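Local coordinates for homospermidine synthase (Legionella pneumophila subsp. pneumophila str. Philadelphia 1, PDB 2PH5), which probably catalyses formation of the polyamine homospermidine and binds nicotinamide-adenine-dinucleotide in a Rossmann-type domain, at residues 253-258 and 264-269; 29-34 and 399-404; 360-365 and 370-375. All coordinates share one frame; numbering follows the deposited sequence.

Contact 1. Residues 253-258 and 264-269; sequences DAYSHS and AIYLSR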
loop_
_atom_site.group_PDB
_atom_site.type_symbol
_atom_site.label_atom_id
_atom_site.label_comp_id
_atom_site.label_asym_id
_atom_site.label_seq_id
_atom_site.Cartn_x
_atom_site.Cartn_y
_atom_site.Cartn_z
ATOM N N ASP A 253 -1.434 20.585 -11.893
ATOM C CA ASP A 253 -0.003 20.470 -11.606
ATOM C C ASP A 253 0.835 20.001 -12.799
ATOM O O ASP A 253 1.878 19.367 -12.632
ATOM C CB ASP A 253 0.213 19.528 -10.414
ATOM C CG ASP A 253 -0.645 18.265 -10.490
ATOM O OD1 ASP A 253 -1.208 17.986 -11.570
ATOM O OD2 ASP A 253 -0.746 17.547 -9.469
ATOM N N ALA A 254 0.379 20.336 -14.001
ATOM C CA ALA A 254 1.078 19.945 -15.216
ATOM C C ALA A 254 1.906 21.071 -15.822
ATOM O O ALA A 254 1.660 22.249 -15.569
ATOM C CB ALA A 254 0.085 19.432 -16.243
ATOM N N TYR A 255 2.890 20.681 -16.625
ATOM C CA TYR A 255 3.771 21.615 -17.302
ATOM C C TYR A 255 4.482 20.930 -18.474
ATOM O O TYR A 255 4.629 19.703 -18.505
ATOM C CB TYR A 255 4.811 22.182 -16.332
ATOM C CG TYR A 255 5.721 21.144 -15.716
ATOM C CD1 TYR A 255 5.281 20.339 -14.664
ATOM C CD2 TYR A 255 7.028 20.965 -16.186
ATOM C CE1 TYR A 255 6.120 19.381 -14.092
ATOM C CE2 TYR A 255 7.875 20.010 -15.625
ATOM C CZ TYR A 255 7.412 19.223 -14.574
ATOM O OH TYR A 255 8.236 18.285 -13.999
ATOM N N SER A 256 4.916 21.736 -19.436
ATOM C CA SER A 256 5.607 21.228 -20.609
ATOM C C SER A 256 6.962 21.889 -20.761
ATOM O O SER A 256 7.225 22.926 -20.160
ATOM C CB SER A 256 4.781 21.478 -21.870
ATOM O OG SER A 256 3.786 20.486 -22.029
ATOM N N HIS A 257 7.822 21.273 -21.564
ATOM C CA HIS A 257 9.155 21.801 -21.821
ATOM C C HIS A 257 9.196 22.437 -23.210
ATOM O O HIS A 257 9.096 21.736 -24.219
ATOM C CB HIS A 257 10.199 20.679 -21.739
ATOM C CG HIS A 257 10.591 20.307 -20.342
ATOM N ND1 HIS A 257 11.205 21.190 -19.480
ATOM C CD2 HIS A 257 10.482 19.138 -19.664
ATOM C CE1 HIS A 257 11.458 20.584 -18.333
ATOM N NE2 HIS A 257 11.029 19.338 -18.419
ATOM N N SER A 258 9.343 23.758 -23.254
ATOM C CA SER A 258 9.401 24.498 -24.516
ATOM C C SER A 258 10.401 23.889 -25.513
ATOM O O SER A 258 10.144 23.847 -26.719
ATOM C CB SER A 258 9.764 25.967 -24.251
ATOM O OG SER A 258 8.760 26.620 -23.489
ATOM N N ALA A 264 5.172 15.438 -24.975
ATOM C CA ALA A 264 5.096 15.124 -23.550
ATOM C C ALA A 264 4.644 16.228 -22.611
ATOM O O ALA A 264 4.885 17.418 -22.828
ATOM C CB ALA A 264 6.431 14.570 -23.063
ATOM N N ILE A 265 3.997 15.793 -21.544
ATOM C CA ILE A 265 3.501 16.680 -20.522
ATOM C C ILE A 265 4.007 16.077 -19.217
ATOM O O ILE A 265 4.194 14.865 -19.113
ATOM C CB ILE A 265 1.954 16.731 -20.565
ATOM C CG1 ILE A 265 1.414 17.545 -19.397
ATOM C CG2 ILE A 265 1.374 15.321 -20.543
ATOM C CD1 ILE A 265 -0.095 17.487 -19.292
ATOM N N TYR A 266 4.272 16.919 -18.231
ATOM C CA TYR A 266 4.762 16.409 -16.965
ATOM C C TYR A 266 3.882 16.866 -15.828
ATOM O O TYR A 266 3.079 17.782 -15.977
ATOM C CB TYR A 266 6.210 16.852 -16.733
ATOM C CG TYR A 266 7.164 16.289 -17.761
ATOM C CD1 TYR A 266 7.208 16.808 -19.055
ATOM C CD2 TYR A 266 7.965 15.183 -17.469
ATOM C CE1 TYR A 266 8.014 16.238 -20.036
ATOM C CE2 TYR A 266 8.774 14.606 -18.446
ATOM C CZ TYR A 266 8.790 15.137 -19.724
ATOM O OH TYR A 266 9.556 14.547 -20.696
ATOM N N LEU A 267 4.023 16.193 -14.697
ATOM C CA LEU A 267 3.259 16.512 -13.504
ATOM C C LEU A 267 4.268 16.762 -12.390
ATOM O O LEU A 267 5.322 16.130 -12.350
ATOM C CB LEU A 267 2.338 15.342 -13.153
ATOM C CG LEU A 267 0.838 15.440 -13.464
ATOM C CD1 LEU A 267 0.591 15.989 -14.854
ATOM C CD2 LEU A 267 0.212 14.065 -13.304
ATOM N N SER A 268 3.961 17.702 -11.501
ATOM C CA SER A 268 4.860 18.019 -10.392
ATOM C C SER A 268 5.132 16.784 -9.535
ATOM O O SER A 268 6.270 16.334 -9.418
ATOM C CB SER A 268 4.258 19.116 -9.509
ATOM O OG SER A 268 3.858 20.232 -10.286
ATOM N N ARG A 269 4.078 16.238 -8.943
ATOM C CA ARG A 269 4.177 15.058 -8.088
ATOM C C ARG A 269 4.988 13.915 -8.715
ATOM O O ARG A 269 5.019 13.771 -9.937
ATOM C CB ARG A 269 2.762 14.582 -7.747
ATOM C CG ARG A 269 1.891 15.702 -7.195
ATOM C CD ARG A 269 0.503 15.234 -6.846
ATOM N NE ARG A 269 0.526 14.220 -5.801
ATOM C CZ ARG A 269 -0.563 13.711 -5.237
ATOM N NH1 ARG A 269 -1.765 14.125 -5.620
ATOM N NH2 ARG A 269 -0.449 12.786 -4.292
#
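Tyr255 and Tyr266 are set side by side by cross-strand pairing, and their first torsions decide how they touch: chi1 of 61° sets CG of Tyr255 between its own backbone N and carbonyl carbon, whereas chi1 of -64° turns CG of Tyr266 opposite its carbonyl carbon. The Tyr255 ring is thereby laid over the start of its partner's side chain, with Tyr266 CB only 3.4 Å from Tyr255 CZ. This is a CH-pi contact over the ring face, offset toward the rim; the two rings themselves meet at an oblique angle. The edge of His257 is turned toward the face of Tyr266 in an edge-to-face pair, with ring centroids 5.3 Å apart, so the three residues form an aromatic cluster on one side of the hairpin.

The backbone bonds fix this pairing. Tyr255 and Tyr266 are an antiparallel hydrogen-bonded pair, joined by Tyr266 N to Tyr255 O at 2.8 Å and by Tyr255 N to Tyr266 O at 3.0 Å. Two residues away on each strand, Asp253 O accepts two donors, Ser268 N at 2.9 Å and Ser268 OG at 3.2 Å. The amide approaches nearly in line with the carbonyl, while the hydroxyl comes from well outside its plane. On the face opposite the tyrosines, Ala254 CB touches Ile265 CD1 (3.6 Å) and Leu267 CD1 (3.7 Å).

The Asp253 carboxylate lies against Leu267 and Arg269, its OD1 making a salt bridge to Arg470. Strand 264-267 is the middle one of a three-stranded antiparallel sheet, between strands 254-255 and 238-242; Ile265 and Leu267 form backbone bonds to Ile241 and Ala239 of the latter.

Contact 2. Residues 29-34 and 399-404; sequences MPLIFE and SMISGI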
loop_
_atom_site.group_PDB
_atom_site.type_symbol
_atom_site.label_atom_id
_atom_site.label_comp_id
_atom_site.label_asym_id
_atom_site.label_seq_id
_atom_site.Cartn_x
_atom_site.Cartn_y
_atom_site.Cartn_z
HETATM N N MSE A 29 20.514 -16.250 -19.642
HETATM C CA MSE A 29 21.323 -17.444 -19.859
HETATM C C MSE A 29 20.577 -18.639 -20.435
HETATM O O MSE A 29 20.931 -19.144 -21.503
HETATM C CB MSE A 29 22.005 -17.851 -18.560
HETATM C CG MSE A 29 23.139 -16.946 -18.178
HETATM SE SE MSE A 29 24.620 -17.177 -19.376
HETATM C CE MSE A 29 25.785 -18.183 -18.204
ATOM N N PRO A 30 19.533 -19.112 -19.737
ATOM C CA PRO A 30 18.754 -20.257 -20.207
ATOM C C PRO A 30 18.236 -20.131 -21.642
ATOM O O PRO A 30 18.321 -21.082 -22.420
ATOM C CB PRO A 30 17.615 -20.327 -19.198
ATOM C CG PRO A 30 18.252 -19.819 -17.952
ATOM C CD PRO A 30 19.019 -18.635 -18.441
ATOM N N LEU A 31 17.704 -18.962 -21.991
ATOM C CA LEU A 31 17.150 -18.746 -23.328
ATOM C C LEU A 31 18.192 -18.760 -24.447
ATOM O O LEU A 31 17.885 -19.104 -25.587
ATOM C CB LEU A 31 16.345 -17.431 -23.377
ATOM C CG LEU A 31 14.906 -17.455 -22.837
ATOM C CD1 LEU A 31 14.929 -17.811 -21.371
ATOM C CD2 LEU A 31 14.222 -16.101 -23.036
ATOM N N ILE A 32 19.424 -18.393 -24.126
ATOM C CA ILE A 32 20.476 -18.378 -25.129
ATOM C C ILE A 32 20.889 -19.800 -25.506
ATOM O O ILE A 32 21.076 -20.117 -26.683
ATOM C CB ILE A 32 21.697 -17.625 -24.618
ATOM C CG1 ILE A 32 21.272 -16.236 -24.136
ATOM C CG2 ILE A 32 22.734 -17.523 -25.723
ATOM C CD1 ILE A 32 22.385 -15.436 -23.505
ATOM N N PHE A 33 21.030 -20.658 -24.504
ATOM C CA PHE A 33 21.412 -22.036 -24.767
ATOM C C PHE A 33 20.216 -22.846 -25.232
ATOM O O PHE A 33 20.364 -23.955 -25.735
ATOM C CB PHE A 33 22.025 -22.661 -23.517
ATOM C CG PHE A 33 23.368 -22.105 -23.179
ATOM C CD1 PHE A 33 24.465 -22.373 -23.992
ATOM C CD2 PHE A 33 23.535 -21.278 -22.072
ATOM C CE1 PHE A 33 25.717 -21.822 -23.707
ATOM C CE2 PHE A 33 24.779 -20.723 -21.778
ATOM C CZ PHE A 33 25.873 -20.994 -22.597
ATOM N N GLU A 34 19.027 -22.277 -25.077
ATOM C CA GLU A 34 17.807 -22.957 -25.486
ATOM C C GLU A 34 17.519 -22.694 -26.962
ATOM O O GLU A 34 16.963 -23.544 -27.654
ATOM C CB GLU A 34 16.632 -22.478 -24.633
ATOM C CG GLU A 34 15.348 -23.272 -24.816
ATOM C CD GLU A 34 14.184 -22.681 -24.040
ATOM O OE1 GLU A 34 14.414 -22.134 -22.936
ATOM O OE2 GLU A 34 13.036 -22.766 -24.526
ATOM N N SER A 399 11.635 -11.326 -24.826
ATOM C CA SER A 399 11.721 -10.243 -25.802
ATOM C C SER A 399 13.151 -10.039 -26.305
ATOM O O SER A 399 13.387 -9.846 -27.503
ATOM C CB SER A 399 11.215 -8.943 -25.176
ATOM O OG SER A 399 9.967 -9.160 -24.540
HETATM N N MSE A 400 14.104 -10.078 -25.383
HETATM C CA MSE A 400 15.501 -9.898 -25.740
HETATM C C MSE A 400 16.041 -11.001 -26.638
HETATM O O MSE A 400 16.668 -10.718 -27.660
HETATM C CB MSE A 400 16.352 -9.806 -24.483
HETATM C CG MSE A 400 15.971 -8.640 -23.613
HETATM SE SE MSE A 400 17.513 -7.924 -22.745
HETATM C CE MSE A 400 18.099 -6.739 -24.166
ATOM N N ILE A 401 15.804 -12.253 -26.257
ATOM C CA ILE A 401 16.288 -13.367 -27.054
ATOM C C ILE A 401 15.666 -13.255 -28.449
ATOM O O ILE A 401 16.293 -13.635 -29.429
ATOM C CB ILE A 401 15.931 -14.759 -26.413
ATOM C CG1 ILE A 401 16.802 -15.874 -27.013
ATOM C CG2 ILE A 401 14.470 -15.124 -26.700
ATOM C CD1 ILE A 401 18.296 -15.744 -26.735
ATOM N N SER A 402 14.443 -12.726 -28.546
ATOM C CA SER A 402 13.803 -12.572 -29.853
ATOM C C SER A 402 14.528 -11.468 -30.612
ATOM O O SER A 402 14.858 -11.624 -31.786
ATOM C CB SER A 402 12.328 -12.183 -29.716
ATOM O OG SER A 402 11.606 -13.101 -28.923
ATOM N N GLY A 403 14.758 -10.349 -29.932
ATOM C CA GLY A 403 15.454 -9.235 -30.543
ATOM C C GLY A 403 16.855 -9.628 -30.978
ATOM O O GLY A 403 17.331 -9.193 -32.029
ATOM N N ILE A 404 17.519 -10.452 -30.168
ATOM C CA ILE A 404 18.868 -10.909 -30.483
ATOM C C ILE A 404 18.833 -11.729 -31.775
ATOM O O ILE A 404 19.675 -11.553 -32.651
ATOM C CB ILE A 404 19.470 -11.780 -29.322
ATOM C CG1 ILE A 404 19.723 -10.903 -28.088
ATOM C CG2 ILE A 404 20.771 -12.450 -29.772
ATOM C CD1 ILE A 404 20.260 -11.656 -26.866
#
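Ile401 reaches from helix 391-408 to Leu31 and Ile32 of helix 23-35, and each of its side-chain carbons beyond the backbone meets something there. At the base, CB of Ile401 lies 4.0 Å from Leu31 CD2. From CB the two branches part. The short one, CG2, rests against the same methyl, Leu31 CD2, at 3.8 Å. The longer one starts with CG1 anti to the backbone N (chi1 -162°), which carries it across to the opposite helix, where Ile401 CG1 comes 3.7 Å from Leu31 O. At the tip, Ile401 CD1 sits 3.6 Å from Leu31 O and 3.8 Å from Ile32 CA, with Ile32 CG1 a little farther off at 4.0 Å.

The isoleucine therefore lies against both a leucine side chain and the helix backbone next to it. All the contacts across the pair are van der Waals ones. The CA atoms of Leu31 and Ile401 are the nearest such pair across the contact, 6.6 Å apart. The 161 Å² buried in all describes a small but wholly interior contact. Helix 23-35 is kinked here, the N atoms of Pro30 and Leu31 having no bond to the preceding turn.

Phe21, Cys23 and Val24, at the start of this helix and just before it, bind NAD, consistent with the glycine-rich turn and first helix of a Rossmann fold. Elsewhere around this helix, Met29, present as selenomethionine, packs on helix 55-59, and Leu31 also touches Tyr433. Helix 391-408 in turn packs Ile404 on strand 86-89 of the parallel sheet and Ser402 on helix 423-430.

Contact 3. Residues 360-365 and 370-375; sequences GVLLMG and AYWYGS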
loop_
_atom_site.group_PDB
_atom_site.type_symbol
_atom_site.label_atom_id
_atom_site.label_comp_id
_atom_site.label_asym_id
_atom_site.label_seq_id
_atom_site.Cartn_x
_atom_site.Cartn_y
_atom_site.Cartn_z
ATOM N N GLY A 360 0.693 -5.896 -20.706
ATOM C CA GLY A 360 0.031 -5.683 -21.976
ATOM C C GLY A 360 -0.302 -4.228 -22.229
ATOM O O GLY A 360 0.057 -3.357 -21.438
ATOM N N VAL A 361 -0.988 -3.974 -23.338
ATOM C CA VAL A 361 -1.379 -2.625 -23.719
ATOM C C VAL A 361 -2.883 -2.486 -23.880
ATOM O O VAL A 361 -3.549 -3.346 -24.450
ATOM C CB VAL A 361 -0.724 -2.193 -25.040
ATOM C CG1 VAL A 361 0.747 -1.906 -24.813
ATOM C CG2 VAL A 361 -0.898 -3.284 -26.080
ATOM N N LEU A 362 -3.408 -1.382 -23.378
ATOM C CA LEU A 362 -4.827 -1.122 -23.446
ATOM C C LEU A 362 -5.088 -0.002 -24.435
ATOM O O LEU A 362 -4.576 1.108 -24.269
ATOM C CB LEU A 362 -5.323 -0.727 -22.057
ATOM C CG LEU A 362 -6.816 -0.514 -21.823
ATOM C CD1 LEU A 362 -7.563 -1.795 -22.183
ATOM C CD2 LEU A 362 -7.058 -0.130 -20.352
ATOM N N LEU A 363 -5.856 -0.292 -25.480
ATOM C CA LEU A 363 -6.200 0.732 -26.468
ATOM C C LEU A 363 -7.650 1.132 -26.241
ATOM O O LEU A 363 -8.529 0.279 -26.270
ATOM C CB LEU A 363 -6.026 0.202 -27.889
ATOM C CG LEU A 363 -4.569 0.075 -28.311
ATOM C CD1 LEU A 363 -3.872 -0.992 -27.471
ATOM C CD2 LEU A 363 -4.510 -0.281 -29.777
HETATM N N MSE A 364 -7.892 2.418 -25.999
HETATM C CA MSE A 364 -9.245 2.926 -25.754
HETATM C C MSE A 364 -9.693 3.940 -26.811
HETATM O O MSE A 364 -8.876 4.695 -27.339
HETATM C CB MSE A 364 -9.310 3.585 -24.373
HETATM C CG MSE A 364 -8.962 2.665 -23.210
HETATM SE SE MSE A 364 -8.122 3.616 -21.718
HETATM C CE MSE A 364 -6.269 3.388 -22.251
ATOM N N GLY A 365 -10.992 3.952 -27.110
ATOM C CA GLY A 365 -11.529 4.878 -28.094
ATOM C C GLY A 365 -12.393 4.247 -29.174
ATOM O O GLY A 365 -13.388 4.835 -29.606
ATOM N N ALA A 370 -13.027 -0.965 -25.119
ATOM C CA ALA A 370 -11.610 -0.973 -24.767
ATOM C C ALA A 370 -11.044 -2.343 -25.107
ATOM O O ALA A 370 -11.706 -3.363 -24.923
ATOM C CB ALA A 370 -11.421 -0.674 -23.289
ATOM N N TYR A 371 -9.813 -2.355 -25.602
ATOM C CA TYR A 371 -9.138 -3.587 -26.000
ATOM C C TYR A 371 -7.787 -3.727 -25.298
ATOM O O TYR A 371 -6.986 -2.788 -25.271
ATOM C CB TYR A 371 -8.917 -3.572 -27.506
ATOM C CG TYR A 371 -8.410 -4.874 -28.071
ATOM C CD1 TYR A 371 -9.269 -5.958 -28.252
ATOM C CD2 TYR A 371 -7.079 -5.014 -28.458
ATOM C CE1 TYR A 371 -8.824 -7.149 -28.809
ATOM C CE2 TYR A 371 -6.622 -6.198 -29.014
ATOM C CZ TYR A 371 -7.501 -7.261 -29.188
ATOM O OH TYR A 371 -7.045 -8.431 -29.748
ATOM N N TRP A 372 -7.539 -4.906 -24.743
ATOM C CA TRP A 372 -6.282 -5.178 -24.057
ATOM C C TRP A 372 -5.627 -6.392 -24.690
ATOM O O TRP A 372 -6.224 -7.468 -24.749
ATOM C CB TRP A 372 -6.520 -5.473 -22.580
ATOM C CG TRP A 372 -5.272 -5.577 -21.761
ATOM C CD1 TRP A 372 -4.714 -4.594 -20.982
ATOM C CD2 TRP A 372 -4.442 -6.736 -21.594
ATOM N NE1 TRP A 372 -3.597 -5.076 -20.338
ATOM C CE2 TRP A 372 -3.409 -6.385 -20.696
ATOM C CE3 TRP A 372 -4.470 -8.038 -22.116
ATOM C CZ2 TRP A 372 -2.416 -7.288 -20.307
ATOM C CZ3 TRP A 372 -3.482 -8.939 -21.731
ATOM C CH2 TRP A 372 -2.466 -8.559 -20.832
ATOM N N TYR A 373 -4.401 -6.212 -25.163
ATOM C CA TYR A 373 -3.657 -7.295 -25.774
ATOM C C TYR A 373 -2.329 -7.402 -25.046
ATOM O O TYR A 373 -1.637 -6.404 -24.877
ATOM C CB TYR A 373 -3.429 -7.014 -27.257
ATOM C CG TYR A 373 -2.758 -8.150 -27.972
ATOM C CD1 TYR A 373 -1.380 -8.306 -27.922
ATOM C CD2 TYR A 373 -3.507 -9.095 -28.674
ATOM C CE1 TYR A 373 -0.760 -9.368 -28.552
ATOM C CE2 TYR A 373 -2.896 -10.172 -29.313
ATOM C CZ TYR A 373 -1.521 -10.299 -29.249
ATOM O OH TYR A 373 -0.877 -11.329 -29.901
ATOM N N GLY A 374 -1.985 -8.608 -24.601
ATOM C CA GLY A 374 -0.739 -8.792 -23.884
ATOM C C GLY A 374 -0.451 -10.207 -23.412
ATOM O O GLY A 374 -1.042 -11.178 -23.892
ATOM N N SER A 375 0.472 -10.310 -22.460
ATOM C CA SER A 375 0.892 -11.589 -21.909
ATOM C C SER A 375 0.506 -11.789 -20.457
ATOM O O SER A 375 0.723 -10.918 -19.622
ATOM C CB SER A 375 2.410 -11.733 -22.035
ATOM O OG SER A 375 2.923 -12.633 -21.068
#
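Val361 and Tyr373 exchange two backbone hydrogen bonds, Val361 N to Tyr373 O at 2.9 Å and Tyr373 N to Val361 O at 3.1 Å. Two residues further on, Leu363 and Tyr371 repeat the pattern, with Leu363 N to Tyr371 O at 2.7 Å and Tyr371 N to Leu363 O at 3.0 Å. All four are close to straight, and the strand axes run antiparallel at 170°, as expected of a regular hairpin.

Between these pairs stand the non-hydrogen-bonded ones. Leu362 CD1 touches Trp372 CB at 3.8 Å and also approaches Ala370 CB, against which Met364 CG (of a selenomethionine) rests from across the strands. The indole of Trp372, its CG anti to the backbone N (chi1 -172°), runs back along the first strand until CZ2 lies 3.4 Å from Gly360 CA. Having no side chain, Gly360 leaves room for the ring and lets its CA come within 3.7 Å of Gly374 CA.

The other face carries Val361, Leu363, Tyr371 and Tyr373, which pack on helix 158-176; there Tyr371 OH bonds to Asn173. Strands 202-213 and 436-442 flank the hairpin and take up further backbone bonds. The chemistry implies a division: backbone amides and carbonyls pair within the sheet, while its faces are mainly apolar and aromatic, with Gly360 where the indole crosses and the polar ends of Tyr371 and, weakly, Trp372 (NE1 to Ala206 O) satisfied outside the hairpin.

The three contacts lie in separate parts of one chain. Contact 2 joins the NAD-binding region to the C-terminal saccharopine dehydrogenase-like region and closes a long loop in which contacts 1 and 3, both beta hairpins of that second region, are nested. Contact 3 is closer to each of the others than they are to one another: its nearest atoms are about 8 Å from contact 2 and about 14 Å from contact 1. Contacts 1 and 2 have centres 38 Å apart, on opposite sides of the chain's centre. Contacts 2 and 3 both stand back from the cofactor, Leu31 by its side chain at about 12 Å from NAD and Gly360 at about 11 Å. Contact 1 lies away from the NAD-binding residues.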